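Local coordinates for succinoglycan biosynthesis protein (Bacillus cereus ATCC 14579, PDB 3B55), which binds a calcium ion and belongs to the erythromycin esterase family, though its reaction and natural substrate are not established, at residues L110-G115 and V166-M171; K105-L110 and L298-V303; G115-L120 and I173-E178. The protein carries 1 engineered substitution. One frame throughout, in Å; residues are numbered along the deposited sequence.

Contact 1: L110-G115 and V166-M171. With CA (calcium ion), chain B.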
loop_
_atom_site.group_PDB
_atom_site.type_symbol
_atom_site.label_atom_id
_atom_site.label_comp_id
_atom_site.label_asym_id
_atom_site.label_seq_id
_atom_site.Cartn_x
_atom_site.Cartn_y
_atom_site.Cartn_z
ATOM N N LEU A 110 -5.929 6.809 -4.834
ATOM C CA LEU A 110 -4.777 5.939 -4.806
ATOM C C LEU A 110 -4.219 6.008 -3.393
ATOM O O LEU A 110 -3.734 7.057 -2.957
ATOM C CB LEU A 110 -3.713 6.402 -5.803
ATOM C CG LEU A 110 -2.387 5.622 -5.756
ATOM C CD1 LEU A 110 -2.633 4.160 -6.053
ATOM C CD2 LEU A 110 -1.415 6.193 -6.781
ATOM N N VAL A 111 -4.327 4.897 -2.676
ATOM C CA VAL A 111 -3.812 4.818 -1.326
ATOM C C VAL A 111 -2.455 4.138 -1.413
ATOM O O VAL A 111 -2.343 2.982 -1.827
ATOM C CB VAL A 111 -4.750 4.012 -0.398
ATOM C CG1 VAL A 111 -4.124 3.882 0.981
ATOM C CG2 VAL A 111 -6.096 4.725 -0.286
ATOM N N LEU A 112 -1.423 4.871 -1.029
ATOM C CA LEU A 112 -0.066 4.354 -1.077
ATOM C C LEU A 112 0.394 3.847 0.256
ATOM O O LEU A 112 -0.006 4.351 1.309
ATOM C CB LEU A 112 0.926 5.440 -1.501
ATOM C CG LEU A 112 0.798 6.106 -2.863
ATOM C CD1 LEU A 112 1.809 7.231 -2.928
ATOM C CD2 LEU A 112 1.033 5.104 -3.986
ATOM N N GLU A 113 1.266 2.852 0.188
ATOM C CA GLU A 113 1.853 2.286 1.373
ATOM C C GLU A 113 2.914 3.331 1.732
ATOM O O GLU A 113 4.124 3.075 1.711
ATOM C CB GLU A 113 2.513 0.969 1.039
ATOM C CG GLU A 113 2.982 0.244 2.235
ATOM C CD GLU A 113 4.122 -0.634 1.896
ATOM O OE1 GLU A 113 3.936 -1.660 1.200
ATOM O OE2 GLU A 113 5.218 -0.261 2.327
ATOM N N GLU A 114 2.434 4.527 2.043
ATOM C CA GLU A 114 3.293 5.648 2.392
ATOM C C GLU A 114 2.676 6.362 3.591
ATOM O O GLU A 114 1.475 6.253 3.838
ATOM C CB GLU A 114 3.386 6.591 1.185
ATOM C CG GLU A 114 4.255 7.820 1.380
ATOM C CD GLU A 114 5.678 7.461 1.737
ATOM O OE1 GLU A 114 5.916 7.063 2.897
ATOM O OE2 GLU A 114 6.555 7.568 0.855
ATOM N N GLY A 115 3.500 7.080 4.342
ATOM C CA GLY A 115 2.994 7.790 5.499
ATOM C C GLY A 115 1.862 8.726 5.124
ATOM O O GLY A 115 1.912 9.406 4.097
ATOM N N VAL A 166 -8.065 12.337 -9.271
ATOM C CA VAL A 166 -7.493 11.248 -8.492
ATOM C C VAL A 166 -6.813 11.838 -7.262
ATOM O O VAL A 166 -5.972 12.729 -7.390
ATOM C CB VAL A 166 -6.444 10.477 -9.307
ATOM C CG1 VAL A 166 -5.783 9.405 -8.436
ATOM C CG2 VAL A 166 -7.105 9.863 -10.540
ATOM N N ARG A 167 -7.186 11.349 -6.077
ATOM C CA ARG A 167 -6.608 11.824 -4.820
ATOM C C ARG A 167 -5.526 10.857 -4.354
ATOM O O ARG A 167 -5.621 9.650 -4.583
ATOM C CB ARG A 167 -7.679 11.914 -3.728
ATOM C CG ARG A 167 -8.931 12.683 -4.111
ATOM C CD ARG A 167 -8.642 14.139 -4.459
ATOM N NE ARG A 167 -7.968 14.873 -3.387
ATOM C CZ ARG A 167 -8.412 14.970 -2.138
ATOM N NH1 ARG A 167 -9.542 14.375 -1.775
ATOM N NH2 ARG A 167 -7.725 15.670 -1.245
ATOM N N VAL A 168 -4.496 11.386 -3.703
ATOM C CA VAL A 168 -3.412 10.556 -3.201
ATOM C C VAL A 168 -3.433 10.510 -1.683
ATOM O O VAL A 168 -3.277 11.529 -1.019
ATOM C CB VAL A 168 -2.038 11.074 -3.667
ATOM C CG1 VAL A 168 -0.926 10.358 -2.917
ATOM C CG2 VAL A 168 -1.886 10.840 -5.154
ATOM N N ILE A 169 -3.623 9.312 -1.142
ATOM C CA ILE A 169 -3.674 9.115 0.306
ATOM C C ILE A 169 -2.554 8.193 0.790
ATOM O O ILE A 169 -2.104 7.304 0.062
ATOM C CB ILE A 169 -5.044 8.489 0.743
ATOM C CG1 ILE A 169 -6.194 9.463 0.469
ATOM C CG2 ILE A 169 -5.017 8.113 2.219
ATOM C CD1 ILE A 169 -6.777 9.338 -0.920
ATOM N N GLY A 170 -2.115 8.417 2.023
ATOM C CA GLY A 170 -1.079 7.596 2.620
ATOM C C GLY A 170 -1.685 6.818 3.780
ATOM O O GLY A 170 -2.280 7.405 4.689
HETATM N N MSE A 171 -1.542 5.499 3.767
HETATM C CA MSE A 171 -2.107 4.699 4.838
HETATM C C MSE A 171 -1.104 4.337 5.938
HETATM O O MSE A 171 -1.499 3.826 6.987
HETATM C CB MSE A 171 -2.729 3.427 4.261
HETATM C CG MSE A 171 -1.725 2.425 3.728
HETATM SE SE MSE A 171 -2.572 0.840 2.997
HETATM C CE MSE A 171 -1.117 0.216 1.878
HETATM CA CA CA B . 6.670 -2.097 2.482
#
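The carbonyl oxygen of Ile169 is gripped twice by the strand beside it. Leu112 N gives it a nearly straight hydrogen bond, 2.8 Å from N to Ile169 O and almost along the C=O axis. Val111 CA adds a CA-H...O contact of 3.3 Å to the same Ile169 O. The parallel ladder continues on both sides. Leu110 N bonds to Arg167 O at 2.9 Å, Ile169 N to Leu110 O, and Met171 N to Leu112 O at 3.1 Å. Val111 carries the tightest apolar packing. Its CG1, anti to the backbone N, touches CB of selenomethionine Met171 at 3.6 Å. Met171 has CG between its backbone N and carbonyl carbon (chi1 70°). From there the chain runs extended, and CE ends 3.7 Å from Glu113 CA. The chain turns at Glu113, the centre of an inverse gamma turn. Glu113 CG is anti to the backbone N (chi1 -172°), and the extended side chain brings OE2 to 2.4 Å from the calcium ion. His85 also binds the ion, and His306 N holds Glu113 OE1. Beyond the turn, Glu114 O comes within 3.1 Å of Gly170 CA, a close approach to a residue without a side chain. The strands are neighbours in the parallel part of the main sheet, joined by a beta-alpha-beta crossover through helices 116-128 and 144-158. Leu110 packs on helix 144-158 and Val168 on helix 116-128. On the other face, Val111 and Ile169 meet Thr294 of helix 278-298. Strand 301-306 flanks 109-112, and 167-172 is an edge strand, at the opposite end from 51-53.

Contact 2: K105-L110 and L298-V303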
loop_
_atom_site.group_PDB
_atom_site.type_symbol
_atom_site.label_atom_id
_atom_site.label_comp_id
_atom_site.label_asym_id
_atom_site.label_seq_id
_atom_site.Cartn_x
_atom_site.Cartn_y
_atom_site.Cartn_z
ATOM N N LYS A 105 -12.417 2.211 -15.147
ATOM C CA LYS A 105 -13.276 1.667 -14.105
ATOM C C LYS A 105 -13.687 2.607 -12.982
ATOM O O LYS A 105 -14.107 2.149 -11.925
ATOM C CB LYS A 105 -12.641 0.403 -13.520
ATOM C CG LYS A 105 -12.409 -0.702 -14.556
ATOM C CD LYS A 105 -13.142 -2.010 -14.229
ATOM C CE LYS A 105 -14.644 -1.818 -14.139
ATOM N NZ LYS A 105 -15.385 -3.113 -14.127
ATOM N N GLY A 106 -13.557 3.910 -13.207
ATOM C CA GLY A 106 -13.964 4.894 -12.211
ATOM C C GLY A 106 -13.217 5.031 -10.890
ATOM O O GLY A 106 -13.749 5.627 -9.947
ATOM N N PHE A 107 -11.995 4.518 -10.789
ATOM C CA PHE A 107 -11.269 4.659 -9.531
ATOM C C PHE A 107 -10.728 6.075 -9.396
ATOM O O PHE A 107 -10.105 6.611 -10.313
ATOM C CB PHE A 107 -10.157 3.610 -9.422
ATOM C CG PHE A 107 -10.677 2.232 -9.129
ATOM C CD1 PHE A 107 -11.209 1.447 -10.142
ATOM C CD2 PHE A 107 -10.712 1.755 -7.827
ATOM C CE1 PHE A 107 -11.777 0.204 -9.862
ATOM C CE2 PHE A 107 -11.279 0.515 -7.535
ATOM C CZ PHE A 107 -11.812 -0.263 -8.559
ATOM N N THR A 108 -10.980 6.679 -8.241
ATOM C CA THR A 108 -10.561 8.057 -8.000
ATOM C C THR A 108 -9.609 8.286 -6.823
ATOM O O THR A 108 -9.301 9.436 -6.492
ATOM C CB THR A 108 -11.794 8.963 -7.785
ATOM O OG1 THR A 108 -12.626 8.397 -6.763
ATOM C CG2 THR A 108 -12.605 9.096 -9.077
ATOM N N ASN A 109 -9.160 7.216 -6.180
ATOM C CA ASN A 109 -8.243 7.369 -5.060
ATOM C C ASN A 109 -7.136 6.346 -5.103
ATOM O O ASN A 109 -7.365 5.178 -5.390
ATOM C CB ASN A 109 -8.986 7.247 -3.731
ATOM C CG ASN A 109 -10.204 8.122 -3.677
ATOM O OD1 ASN A 109 -11.316 7.671 -3.952
ATOM N ND2 ASN A 109 -10.004 9.392 -3.344
ATOM N N LEU A 110 -5.929 6.809 -4.834
ATOM C CA LEU A 110 -4.777 5.939 -4.806
ATOM C C LEU A 110 -4.219 6.008 -3.393
ATOM O O LEU A 110 -3.734 7.057 -2.957
ATOM C CB LEU A 110 -3.713 6.402 -5.803
ATOM C CG LEU A 110 -2.387 5.622 -5.756
ATOM C CD1 LEU A 110 -2.633 4.160 -6.053
ATOM C CD2 LEU A 110 -1.415 6.193 -6.781
ATOM N N LEU A 298 -14.272 8.683 0.212
ATOM C CA LEU A 298 -13.922 9.244 -1.091
ATOM C C LEU A 298 -14.269 8.394 -2.307
ATOM O O LEU A 298 -14.157 8.864 -3.433
ATOM C CB LEU A 298 -12.431 9.614 -1.119
ATOM C CG LEU A 298 -11.961 10.519 0.024
ATOM C CD1 LEU A 298 -10.496 10.863 -0.177
ATOM C CD2 LEU A 298 -12.802 11.798 0.084
ATOM N N GLY A 299 -14.675 7.143 -2.096
ATOM C CA GLY A 299 -15.059 6.313 -3.232
ATOM C C GLY A 299 -14.190 5.135 -3.644
ATOM O O GLY A 299 -13.437 4.580 -2.847
ATOM N N LYS A 300 -14.302 4.756 -4.913
ATOM C CA LYS A 300 -13.537 3.642 -5.452
ATOM C C LYS A 300 -12.052 3.921 -5.256
ATOM O O LYS A 300 -11.520 4.920 -5.746
ATOM C CB LYS A 300 -13.892 3.441 -6.925
ATOM C CG LYS A 300 -15.396 3.261 -7.131
ATOM C CD LYS A 300 -15.726 2.013 -7.923
ATOM C CE LYS A 300 -15.235 2.110 -9.348
ATOM N NZ LYS A 300 -15.693 0.945 -10.161
ATOM N N THR A 301 -11.391 3.020 -4.539
ATOM C CA THR A 301 -9.986 3.185 -4.196
ATOM C C THR A 301 -9.044 2.074 -4.647
ATOM O O THR A 301 -9.447 0.912 -4.796
ATOM C CB THR A 301 -9.864 3.337 -2.660
ATOM O OG1 THR A 301 -10.608 4.489 -2.245
ATOM C CG2 THR A 301 -8.407 3.504 -2.227
ATOM N N ILE A 302 -7.784 2.456 -4.852
ATOM C CA ILE A 302 -6.719 1.539 -5.258
ATOM C C ILE A 302 -5.663 1.502 -4.155
ATOM O O ILE A 302 -5.022 2.509 -3.882
ATOM C CB ILE A 302 -6.010 2.007 -6.546
ATOM C CG1 ILE A 302 -7.011 2.094 -7.697
ATOM C CG2 ILE A 302 -4.896 1.045 -6.901
ATOM C CD1 ILE A 302 -6.399 2.556 -8.995
ATOM N N VAL A 303 -5.474 0.348 -3.529
ATOM C CA VAL A 303 -4.482 0.235 -2.466
ATOM C C VAL A 303 -3.177 -0.287 -3.057
ATOM O O VAL A 303 -3.043 -1.464 -3.368
ATOM C CB VAL A 303 -4.964 -0.709 -1.352
ATOM C CG1 VAL A 303 -3.926 -0.767 -0.238
ATOM C CG2 VAL A 303 -6.300 -0.220 -0.818
#
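Lys105 comes just after helix 88-104, and its carbonyl oxygen receives a weak hydrogen bond from Lys300 NZ. Its own ammonium turns to Gly73 O and Lys69 O. Phe107 has CG anti to the carbonyl carbon (chi1 -74°). Lys300 CB sits over one face of its ring in a CH-pi contact, 4.1 Å from the ring centroid and displaced toward the rim. Thr301 O meets the ring edge, 3.3 Å from CE2 of Phe107. Phe107 CD2 also touches Ile302 CG1 at 3.7 Å. Thr108 N then bonds to Lys300 O at 3.1 Å, and Asn109 N reaches the same oxygen weakly. Here strands 109-112 and 301-306 start their parallel pairing in the main sheet, after helices 88-104 and 278-298. Ile302 N bonds to Asn109 O at 2.8 Å. Thr301 OG1 turns back to Gly299 O and lies beside Asn109 CB. Leu110 adds a further apolar touch, CD1 against Ile302 CG2 at 3.9 Å. Backbone hydrogen bonds thus fix the register, Phe107 and Leu110 pack on Ile302, and Asn109 and Thr301 pair on the other face. The carbonyl at the end of helix 88-104 may favour the charge of Lys300, partly offset by the Lys105 ammonium nearby.

Contact 3: G115-L120 and I173-E178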
loop_
_atom_site.group_PDB
_atom_site.type_symbol
_atom_site.label_atom_id
_atom_site.label_comp_id
_atom_site.label_asym_id
_atom_site.label_seq_id
_atom_site.Cartn_x
_atom_site.Cartn_y
_atom_site.Cartn_z
ATOM N N GLY A 115 3.500 7.080 4.342
ATOM C CA GLY A 115 2.994 7.790 5.499
ATOM C C GLY A 115 1.862 8.726 5.124
ATOM O O GLY A 115 1.912 9.406 4.097
ATOM N N TRP A 116 0.827 8.751 5.958
ATOM C CA TRP A 116 -0.323 9.608 5.726
ATOM C C TRP A 116 0.087 11.076 5.668
ATOM O O TRP A 116 -0.448 11.832 4.861
ATOM C CB TRP A 116 -1.371 9.376 6.823
ATOM C CG TRP A 116 -2.422 10.444 6.920
ATOM C CD1 TRP A 116 -2.282 11.690 7.466
ATOM C CD2 TRP A 116 -3.782 10.350 6.479
ATOM N NE1 TRP A 116 -3.473 12.377 7.395
ATOM C CE2 TRP A 116 -4.410 11.576 6.795
ATOM C CE3 TRP A 116 -4.531 9.347 5.852
ATOM C CZ2 TRP A 116 -5.757 11.827 6.500
ATOM C CZ3 TRP A 116 -5.874 9.597 5.559
ATOM C CH2 TRP A 116 -6.469 10.827 5.885
ATOM N N ASP A 117 1.032 11.478 6.515
ATOM C CA ASP A 117 1.481 12.868 6.529
ATOM C C ASP A 117 2.240 13.264 5.270
ATOM O O ASP A 117 2.015 14.340 4.709
ATOM C CB ASP A 117 2.363 13.156 7.754
ATOM C CG ASP A 117 3.476 12.143 7.934
ATOM O OD1 ASP A 117 3.935 11.560 6.929
ATOM O OD2 ASP A 117 3.902 11.936 9.089
ATOM N N ARG A 118 3.139 12.397 4.825
ATOM C CA ARG A 118 3.935 12.674 3.641
ATOM C C ARG A 118 3.045 12.761 2.400
ATOM O O ARG A 118 3.256 13.615 1.536
ATOM C CB ARG A 118 5.021 11.593 3.498
ATOM C CG ARG A 118 5.918 11.516 4.740
ATOM C CD ARG A 118 6.876 10.324 4.785
ATOM N NE ARG A 118 8.080 10.537 3.992
ATOM C CZ ARG A 118 9.318 10.397 4.453
ATOM N NH1 ARG A 118 9.539 10.041 5.717
ATOM N NH2 ARG A 118 10.338 10.596 3.634
ATOM N N ALA A 119 2.031 11.904 2.327
ATOM C CA ALA A 119 1.126 11.906 1.180
ATOM C C ALA A 119 0.280 13.184 1.095
ATOM O O ALA A 119 -0.215 13.527 0.024
ATOM C CB ALA A 119 0.219 10.683 1.225
ATOM N N LEU A 120 0.105 13.879 2.217
ATOM C CA LEU A 120 -0.662 15.121 2.218
ATOM C C LEU A 120 -0.004 16.089 1.239
ATOM O O LEU A 120 -0.677 16.912 0.620
ATOM C CB LEU A 120 -0.681 15.749 3.617
ATOM C CG LEU A 120 -1.479 15.026 4.705
ATOM C CD1 LEU A 120 -1.340 15.773 6.024
ATOM C CD2 LEU A 120 -2.946 14.935 4.293
ATOM N N ILE A 173 1.856 4.883 8.965
ATOM C CA ILE A 173 2.043 5.755 10.124
ATOM C C ILE A 173 3.404 5.619 10.814
ATOM O O ILE A 173 3.466 5.463 12.033
ATOM C CB ILE A 173 0.976 5.464 11.191
ATOM C CG1 ILE A 173 0.985 3.967 11.515
ATOM C CG2 ILE A 173 -0.389 5.907 10.707
ATOM C CD1 ILE A 173 0.128 3.586 12.702
ATOM N N GLN A 174 4.490 5.685 10.056
ATOM C CA GLN A 174 5.808 5.565 10.656
ATOM C C GLN A 174 6.167 6.890 11.325
ATOM O O GLN A 174 7.198 7.013 11.990
ATOM C CB GLN A 174 6.831 5.196 9.583
ATOM C CG GLN A 174 6.331 4.106 8.642
ATOM C CD GLN A 174 7.347 3.004 8.410
ATOM O OE1 GLN A 174 7.724 2.286 9.336
ATOM N NE2 GLN A 174 7.795 2.864 7.166
ATOM N N SER A 175 5.294 7.878 11.146
ATOM C CA SER A 175 5.491 9.201 11.722
ATOM C C SER A 175 4.240 10.067 11.553
ATOM O O SER A 175 3.339 9.750 10.779
ATOM C CB SER A 175 6.678 9.899 11.054
ATOM O OG SER A 175 6.381 10.212 9.704
ATOM N N VAL A 176 4.197 11.163 12.299
ATOM C CA VAL A 176 3.090 12.110 12.251
ATOM C C VAL A 176 3.727 13.489 12.266
ATOM O O VAL A 176 3.886 14.103 13.328
ATOM C CB VAL A 176 2.185 11.986 13.483
ATOM C CG1 VAL A 176 1.082 13.029 13.413
ATOM C CG2 VAL A 176 1.603 10.581 13.562
ATOM N N ASN A 177 4.100 13.973 11.089
ATOM C CA ASN A 177 4.746 15.273 10.999
ATOM C C ASN A 177 3.815 16.422 11.358
ATOM O O ASN A 177 2.622 16.236 11.575
ATOM C CB ASN A 177 5.345 15.464 9.604
ATOM C CG ASN A 177 6.306 14.338 9.230
ATOM O OD1 ASN A 177 6.993 13.784 10.096
ATOM N ND2 ASN A 177 6.367 14.001 7.945
ATOM N N GLU A 178 4.379 17.618 11.406
ATOM C CA GLU A 178 3.649 18.817 11.774
ATOM C C GLU A 178 2.488 19.222 10.855
ATOM O O GLU A 178 1.523 19.835 11.321
ATOM C CB GLU A 178 4.651 19.967 11.923
ATOM C CG GLU A 178 4.177 21.125 12.774
ATOM C CD GLU A 178 5.324 22.028 13.201
ATOM O OE1 GLU A 178 5.061 23.078 13.830
ATOM O OE2 GLU A 178 6.491 21.680 12.909
HETATM O O HOH W 1 1.692 9.286 8.691
#
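Asp117 and Ser175 both place their side chains in the crowded position between backbone N and carbonyl carbon (chi1 50° and 68°). This turns Asp117 OD2 and Ser175 OG toward each other, and OG donates a 3.1 Å hydrogen bond to the syn lone pair of OD2. Asn177 N gives OD2 a second bond at 2.9 Å, coming from above the carboxylate plane. The Asn177 amide lies flat against the carboxylate, with planes 5° apart and ND2 3.4 Å from Asp117 CG. Asp117 stands in the first turn of helix 116-128, which opens with Ala119 N bonded to Gly115 O. Its partner is the loop that leads from strand 167-172 into helix 178-192, so the start of one helix is tied to the approach of another. Asn179 ND2 of that second helix bonds to Asp117 O. A water bridges the same two parts: it accepts from Asp117 N and donates to Ser175 O at 2.7 Å. Ser175 O itself is only 2.8 Å from Asp117 OD2, two acceptors side by side. This may raise the pKa of the carboxylate, while the two donors should lower it. Arg118 crosses the Asn177 side chain obliquely, CG 4.1 Å from ND2, and its guanidinium goes to His136 O.

In the fold
Residues 105-120 supply one side of all three contacts, in the order contact 2, contact 1, contact 3. Their partners come later in the chain: 166-171, then 173-178, then 298-303. Contacts 1 and 2 share Leu110 and lie on either side of strand 109-112, within the parallel part of the main sheet. Their centres are about 10 Å apart. Contact 3 shares Gly115 with contact 1, and its centre is also about 10 Å from that of contact 1. There the chain has left the sheet for helix 116-128. Contacts 2 and 3 do not touch and have centres about 20 Å apart. The calcium ligand Glu113 sits just after strand 109-112, the last but one strand at this end of the sheet, between the sheet and this helix.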